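Local atomic coordinates of acetyl-CoA C-acetyltransferase (Syntrophomonas wolfei subsp. wolfei, PDB entry 7N7Z), a protein that probably catalyses, as an acetoacetyl-CoA thiolase, the reversible condensation of two acetyl-CoA molecules to acetoacetyl-CoA and free coenzyme A. Residues Lys266-Glu269 / Lys274-Met277; Val369-Glu374 / Ser397-Asp402. All coordinates share one frame; numbering follows the deposited sequence.

Interaction 1. Residues Lys266-Glu269 / Lys274-Met277; sequences KKCE and KPLM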
ATOM      1  N   LYS B 266     -12.610  17.290  47.631  1.00 42.73           N
ATOM      2  CA  LYS B 266     -11.766  17.358  48.817  1.00 45.72           C
ATOM      3  C   LYS B 266     -10.282  17.388  48.471  1.00 44.94           C
ATOM      4  O   LYS B 266      -9.491  17.966  49.224  1.00 42.64           O
ATOM      5  CB  LYS B 266     -12.074  16.177  49.737  1.00 45.46           C
ATOM      6  CG  LYS B 266     -13.469  16.233  50.347  1.00 47.06           C
ATOM      7  CD  LYS B 266     -13.858  14.909  50.994  1.00 51.77           C
ATOM      8  CE  LYS B 266     -14.416  15.107  52.399  1.00 51.36           C
ATOM      9  NZ  LYS B 266     -14.219  13.902  53.256  1.00 52.90           N
ATOM     10  N   LYS B 267      -9.883  16.778  47.353  1.00 43.00           N
ATOM     11  CA  LYS B 267      -8.485  16.863  46.940  1.00 42.97           C
ATOM     12  C   LYS B 267      -8.152  18.259  46.430  1.00 45.41           C
ATOM     13  O   LYS B 267      -7.049  18.766  46.666  1.00 45.66           O
ATOM     14  CB  LYS B 267      -8.185  15.817  45.867  1.00 40.76           C
ATOM     15  CG  LYS B 267      -6.715  15.744  45.459  1.00 41.54           C
ATOM     16  CD  LYS B 267      -5.838  15.171  46.571  1.00 46.17           C
ATOM     17  CE  LYS B 267      -4.358  15.281  46.227  1.00 48.36           C
ATOM     18  NZ  LYS B 267      -3.491  14.621  47.245  1.00 51.89           N
ATOM     19  N   CYS B 268      -9.090  18.893  45.724  1.00 44.93           N
ATOM     20  CA  CYS B 268      -8.868  20.261  45.269  1.00 46.83           C
ATOM     21  C   CYS B 268      -8.708  21.208  46.452  1.00 44.40           C
ATOM     22  O   CYS B 268      -7.886  22.132  46.414  1.00 44.57           O
ATOM     23  CB  CYS B 268     -10.024  20.708  44.375  1.00 42.85           C
ATOM     24  SG  CYS B 268      -9.849  22.385  43.737  1.00 50.87           S
ATOM     25  N   GLU B 269      -9.482  20.990  47.518  1.00 47.76           N
ATOM     26  CA  GLU B 269      -9.365  21.832  48.703  1.00 47.99           C
ATOM     27  C   GLU B 269      -8.038  21.603  49.414  1.00 49.36           C
ATOM     28  O   GLU B 269      -7.414  22.554  49.900  1.00 49.67           O
ATOM     29  CB  GLU B 269     -10.532  21.560  49.653  1.00 46.10           C
ATOM     30  CG  GLU B 269     -11.901  21.877  49.064  1.00 48.11           C
ATOM     31  CD  GLU B 269     -13.025  21.108  49.739  1.00 49.35           C
ATOM     32  OE1 GLU B 269     -12.732  20.240  50.588  1.00 50.99           O
ATOM     33  OE2 GLU B 269     -14.203  21.371  49.416  1.00 49.39           O
ATOM     34  N   LYS B 274      -8.441  26.177  42.815  1.00 41.65           N
ATOM     35  CA  LYS B 274      -9.731  26.783  42.527  1.00 41.34           C
ATOM     36  C   LYS B 274     -10.565  25.834  41.680  1.00 42.75           C
ATOM     37  O   LYS B 274     -10.231  25.618  40.505  1.00 38.00           O
ATOM     38  CB  LYS B 274      -9.538  28.114  41.801  1.00 41.10           C
ATOM     39  CG  LYS B 274     -10.833  28.861  41.493  1.00 44.48           C
ATOM     40  CD  LYS B 274     -11.011  29.094  39.997  1.00 52.51           C
ATOM     41  CE  LYS B 274     -10.574  30.489  39.581  1.00 49.01           C
ATOM     42  NZ  LYS B 274     -10.556  30.640  38.095  1.00 55.27           N
ATOM     43  N   PRO B 275     -11.640  25.245  42.210  1.00 41.34           N
ATOM     44  CA  PRO B 275     -12.507  24.411  41.366  1.00 44.45           C
ATOM     45  C   PRO B 275     -13.348  25.274  40.437  1.00 42.64           C
ATOM     46  O   PRO B 275     -14.040  26.195  40.880  1.00 44.49           O
ATOM     47  CB  PRO B 275     -13.372  23.652  42.379  1.00 44.43           C
ATOM     48  CG  PRO B 275     -13.406  24.533  43.579  1.00 46.55           C
ATOM     49  CD  PRO B 275     -12.087  25.263  43.616  1.00 45.24           C
ATOM     50  N   LEU B 276     -13.283  24.970  39.139  1.00 40.19           N
ATOM     51  CA  LEU B 276     -13.987  25.780  38.150  1.00 38.32           C
ATOM     52  C   LEU B 276     -15.470  25.433  38.086  1.00 37.27           C
ATOM     53  O   LEU B 276     -16.316  26.331  38.025  1.00 37.23           O
ATOM     54  CB  LEU B 276     -13.336  25.606  36.778  1.00 39.19           C
ATOM     55  CG  LEU B 276     -11.813  25.763  36.755  1.00 38.45           C
ATOM     56  CD1 LEU B 276     -11.271  25.663  35.338  1.00 37.09           C
ATOM     57  CD2 LEU B 276     -11.407  27.080  37.386  1.00 43.56           C
ATOM     58  N   MET B 277     -15.808  24.146  38.090  1.00 38.73           N
ATOM     59  CA  MET B 277     -17.205  23.738  38.139  1.00 37.01           C
ATOM     60  C   MET B 277     -17.272  22.289  38.601  1.00 36.46           C
ATOM     61  O   MET B 277     -16.269  21.570  38.608  1.00 33.54           O
ATOM     62  CB  MET B 277     -17.894  23.930  36.783  1.00 36.59           C
ATOM     63  CG  MET B 277     -17.319  23.106  35.652  1.00 40.41           C
ATOM     64  SD  MET B 277     -18.248  23.345  34.123  1.00 42.08           S
ATOM     65  CE  MET B 277     -17.181  22.528  32.942  1.00 38.33           C
TER
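The chain turns back after the short helix 265-270, so that C268 on the helix and P275 on the outgoing loop come nearest each other, their CA atoms 6.8 Å apart. The gap is closed by the cysteine sulfur, which packs on the proline ring and the backbone leading into it. With its thiol set anti to the backbone N (chi1 -179°), C268 sends SG off the helix against the proline ring. SG meets the nitrogen end of that ring, lying 3.6 Å from P275 CD and 3.7 Å from P275 N. Further round the ring the spacing grows, to 4.0 Å between C268 SG and P275 CB and 4.2 Å between C268 SG and P275 CG. The sulfur also reaches the preceding peptide, 4.1 Å from K274 C, although CB of K274 points away from the helix. The contact is apolar and small, burying 94 Å² over both sides. In the thiolase fold this is the link between the two halves of the chain: strand 254-264 runs out of the N-terminal half, helix 265-270 follows, and 274-277 leads into strand 277-285 of the C-terminal half. Strand 8-20 lies between those two strands in the sheet and supplies the floor, V9 touching both C268 and P275 while V11 and L273 add to the packing round the buried cysteine. P275 and K274 remain exposed. At the start of the helix, K267 N is hydrogen-bonded to S264 OG; at the far end of the loop, L276 and M277 make backbone hydrogen bonds with V10.

Interaction 2. Residues Val369-Glu374 / Ser397-Asp402; sequences VSMYYE and SLWTRD
The W399 indole receives M371 obliquely at its five-membered ring, while S397 OG sits at its edge, close to the ring plane. The Y372 ring is approached obliquely by R401 NE, has Y373 CD2 in plane at its edge, and stands nearly perpendicular to the guanidinium, the planes 86° apart. Y372 CD2 in turn lies over one face of the Y373 ring, offset toward the rim. These pairs pack helix 360-378 against strand 394-400 within the C-terminal half of the thiolase fold, on the central mixed sheet. M371 and W399 form a Met-aromatic contact, with M371 SD 4.9 Å from the centroid of the five-membered ring and 54° off its normal. The methionine chain leaves the helix extended and then bends at its last torsion (chi3 75°), which brings the methyl in: M371 CE is 3.5 Å from W399 CD1 and 3.7 Å from W399 CG. The two side chains cross at about a right angle. M277 also touches M371, filling in between helix and sheet. Past the end of the strand, R401 reaches back to the helix, its NE 4.1 Å from Y372 CE1, and its NH1 is hydrogen-bonded to L380 O. The indole is tied down within its own strand, where alternate residues 397 and 399 face the same way: W399 NE1 donates to S397 OG at 3.1 Å.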
ATOM      1  N   VAL B 369     -15.430  22.127  27.404  1.00 31.03           N
ATOM      2  CA  VAL B 369     -14.517  23.244  27.630  1.00 32.89           C
ATOM      3  C   VAL B 369     -15.179  24.555  27.222  1.00 32.30           C
ATOM      4  O   VAL B 369     -15.176  25.536  27.976  1.00 35.41           O
ATOM      5  CB  VAL B 369     -13.200  23.020  26.863  1.00 34.25           C
ATOM      6  CG1 VAL B 369     -12.369  24.296  26.844  1.00 34.16           C
ATOM      7  CG2 VAL B 369     -12.413  21.873  27.475  1.00 30.12           C
ATOM      8  N   SER B 370     -15.754  24.592  26.018  1.00 33.43           N
ATOM      9  CA  SER B 370     -16.392  25.815  25.543  1.00 32.40           C
ATOM     10  C   SER B 370     -17.602  26.171  26.395  1.00 34.26           C
ATOM     11  O   SER B 370     -17.847  27.352  26.670  1.00 34.83           O
ATOM     12  CB  SER B 370     -16.793  25.657  24.078  1.00 31.79           C
ATOM     13  OG  SER B 370     -15.649  25.559  23.250  1.00 30.63           O
ATOM     14  N   MET B 371     -18.367  25.166  26.826  1.00 33.40           N
ATOM     15  CA  MET B 371     -19.506  25.424  27.698  1.00 34.45           C
ATOM     16  C   MET B 371     -19.076  26.208  28.931  1.00 33.84           C
ATOM     17  O   MET B 371     -19.647  27.259  29.243  1.00 36.23           O
ATOM     18  CB  MET B 371     -20.164  24.103  28.104  1.00 37.21           C
ATOM     19  CG  MET B 371     -21.364  24.256  29.036  1.00 39.08           C
ATOM     20  SD  MET B 371     -21.717  22.747  29.959  1.00 41.70           S
ATOM     21  CE  MET B 371     -20.390  22.790  31.155  1.00 35.61           C
ATOM     22  N   TYR B 372     -18.065  25.711  29.646  1.00 34.71           N
ATOM     23  CA  TYR B 372     -17.627  26.382  30.865  1.00 35.99           C
ATOM     24  C   TYR B 372     -17.247  27.832  30.589  1.00 35.52           C
ATOM     25  O   TYR B 372     -17.748  28.755  31.243  1.00 33.70           O
ATOM     26  CB  TYR B 372     -16.439  25.651  31.489  1.00 36.72           C
ATOM     27  CG  TYR B 372     -15.658  26.545  32.428  1.00 37.34           C
ATOM     28  CD1 TYR B 372     -16.121  26.804  33.711  1.00 35.37           C
ATOM     29  CD2 TYR B 372     -14.476  27.153  32.023  1.00 34.75           C
ATOM     30  CE1 TYR B 372     -15.424  27.629  34.569  1.00 38.15           C
ATOM     31  CE2 TYR B 372     -13.772  27.984  32.875  1.00 38.78           C
ATOM     32  CZ  TYR B 372     -14.251  28.217  34.147  1.00 39.39           C
ATOM     33  OH  TYR B 372     -13.555  29.043  35.000  1.00 41.42           O
ATOM     34  N   TYR B 373     -16.345  28.053  29.633  1.00 35.03           N
ATOM     35  CA  TYR B 373     -15.832  29.397  29.404  1.00 35.51           C
ATOM     36  C   TYR B 373     -16.917  30.358  28.939  1.00 37.17           C
ATOM     37  O   TYR B 373     -16.777  31.570  29.131  1.00 36.03           O
ATOM     38  CB  TYR B 373     -14.686  29.347  28.396  1.00 34.19           C
ATOM     39  CG  TYR B 373     -13.355  29.034  29.040  1.00 35.12           C
ATOM     40  CD1 TYR B 373     -12.633  30.020  29.698  1.00 35.21           C
ATOM     41  CD2 TYR B 373     -12.828  27.749  29.004  1.00 35.14           C
ATOM     42  CE1 TYR B 373     -11.420  29.738  30.294  1.00 34.91           C
ATOM     43  CE2 TYR B 373     -11.614  27.459  29.595  1.00 35.56           C
ATOM     44  CZ  TYR B 373     -10.915  28.456  30.241  1.00 36.27           C
ATOM     45  OH  TYR B 373      -9.707  28.172  30.832  1.00 37.78           O
ATOM     46  N   GLU B 374     -17.996  29.850  28.338  1.00 36.18           N
ATOM     47  CA  GLU B 374     -19.138  30.709  28.050  1.00 34.70           C
ATOM     48  C   GLU B 374     -19.909  31.027  29.325  1.00 38.45           C
ATOM     49  O   GLU B 374     -20.380  32.156  29.508  1.00 37.42           O
ATOM     50  CB  GLU B 374     -20.051  30.052  27.016  1.00 37.35           C
ATOM     51  CG  GLU B 374     -21.179  30.952  26.529  1.00 39.01           C
ATOM     52  CD  GLU B 374     -20.691  32.105  25.667  1.00 39.03           C
ATOM     53  OE1 GLU B 374     -19.468  32.199  25.428  1.00 36.32           O
ATOM     54  OE2 GLU B 374     -21.533  32.917  25.227  1.00 36.67           O
ATOM     55  N   SER B 397     -24.180  15.734  29.556  1.00 36.89           N
ATOM     56  CA  SER B 397     -23.591  15.965  30.866  1.00 34.07           C
ATOM     57  C   SER B 397     -24.031  17.329  31.378  1.00 38.57           C
ATOM     58  O   SER B 397     -24.299  18.245  30.595  1.00 37.49           O
ATOM     59  CB  SER B 397     -22.060  15.883  30.817  1.00 33.53           C
ATOM     60  OG  SER B 397     -21.533  16.745  29.825  1.00 33.61           O
ATOM     61  N   LEU B 398     -24.099  17.450  32.704  1.00 36.87           N
ATOM     62  CA  LEU B 398     -24.540  18.670  33.365  1.00 35.90           C
ATOM     63  C   LEU B 398     -23.514  19.090  34.407  1.00 37.55           C
ATOM     64  O   LEU B 398     -22.898  18.247  35.065  1.00 37.56           O
ATOM     65  CB  LEU B 398     -25.905  18.480  34.028  1.00 36.52           C
ATOM     66  CG  LEU B 398     -27.044  18.123  33.072  1.00 39.54           C
ATOM     67  CD1 LEU B 398     -28.206  17.510  33.839  1.00 43.83           C
ATOM     68  CD2 LEU B 398     -27.493  19.347  32.291  1.00 41.99           C
ATOM     69  N   TRP B 399     -23.337  20.402  34.549  1.00 39.13           N
ATOM     70  CA  TRP B 399     -22.301  20.957  35.407  1.00 36.88           C
ATOM     71  C   TRP B 399     -22.822  22.239  36.041  1.00 39.15           C
ATOM     72  O   TRP B 399     -23.752  22.872  35.532  1.00 38.39           O
ATOM     73  CB  TRP B 399     -21.013  21.236  34.619  1.00 34.03           C
ATOM     74  CG  TRP B 399     -20.576  20.101  33.721  1.00 37.13           C
ATOM     75  CD1 TRP B 399     -21.162  19.703  32.550  1.00 35.12           C
ATOM     76  CD2 TRP B 399     -19.457  19.231  33.923  1.00 33.79           C
ATOM     77  NE1 TRP B 399     -20.479  18.639  32.017  1.00 36.51           N
ATOM     78  CE2 TRP B 399     -19.428  18.329  32.840  1.00 35.85           C
ATOM     79  CE3 TRP B 399     -18.478  19.126  34.915  1.00 34.16           C
ATOM     80  CZ2 TRP B 399     -18.460  17.336  32.721  1.00 31.06           C
ATOM     81  CZ3 TRP B 399     -17.517  18.138  34.796  1.00 35.55           C
ATOM     82  CH2 TRP B 399     -17.514  17.257  33.706  1.00 33.72           C
ATOM     83  N   THR B 400     -22.211  22.617  37.163  1.00 39.10           N
ATOM     84  CA  THR B 400     -22.554  23.855  37.846  1.00 38.67           C
ATOM     85  C   THR B 400     -21.294  24.497  38.406  1.00 39.28           C
ATOM     86  O   THR B 400     -20.353  23.809  38.811  1.00 36.55           O
ATOM     87  CB  THR B 400     -23.560  23.632  38.987  1.00 43.71           C
ATOM     88  OG1 THR B 400     -23.973  24.900  39.514  1.00 45.78           O
ATOM     89  CG2 THR B 400     -22.946  22.794  40.107  1.00 43.09           C
ATOM     90  N   ARG B 401     -21.290  25.832  38.428  1.00 43.55           N
ATOM     91  CA  ARG B 401     -20.218  26.606  39.041  1.00 43.63           C
ATOM     92  C   ARG B 401     -20.483  26.895  40.514  1.00 45.74           C
ATOM     93  O   ARG B 401     -20.023  27.919  41.036  1.00 49.14           O
ATOM     94  CB  ARG B 401     -20.009  27.910  38.269  1.00 40.62           C
ATOM     95  CG  ARG B 401     -19.582  27.703  36.825  1.00 40.74           C
ATOM     96  CD  ARG B 401     -19.403  29.024  36.100  1.00 38.24           C
ATOM     97  NE  ARG B 401     -18.257  29.772  36.606  1.00 40.02           N
ATOM     98  CZ  ARG B 401     -18.162  31.095  36.609  1.00 40.61           C
ATOM     99  NH1 ARG B 401     -19.134  31.861  36.138  1.00 37.60           N
ATOM    100  NH2 ARG B 401     -17.066  31.665  37.099  1.00 43.60           N
ATOM    101  N   ASP B 402     -21.207  26.013  41.196  1.00 52.73           N
ATOM    102  CA  ASP B 402     -21.571  26.211  42.596  1.00 54.73           C
ATOM    103  C   ASP B 402     -22.262  27.555  42.798  1.00 59.17           C
ATOM    104  O   ASP B 402     -23.417  27.611  43.221  1.00 63.25           O
ATOM    105  CB  ASP B 402     -20.335  26.113  43.491  1.00 56.37           C
ATOM    106  CG  ASP B 402     -19.766  24.714  43.537  1.00 57.96           C
ATOM    107  OD1 ASP B 402     -20.529  23.762  43.273  1.00 56.64           O
ATOM    108  OD2 ASP B 402     -18.562  24.565  43.837  1.00 60.16           O
TER

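How the interactions relate
Interaction 1 joins a short helix to a loop, interaction 2 a long helix to a strand of the central sheet, and they lie at different depths. Interaction 1 is peripheral, its centre about 24 Å from the centre of the chain, and one sulfur against a proline ring makes up most of it. Interaction 2 is buried, about 14 Å from that centre, and works through larger groups: thioether, indole, phenol ring and guanidinium. Strand 277-285 connects them, being adjacent to strand 394-400 in the sheet. M277 leaves the loop of interaction 1 and wedges into interaction 2, with M277 SD 3.5 Å from W399 CB and M277 CE 3.5 Å from Y372 CB. L276 CB also packs 3.7 Å from Y372 CE1.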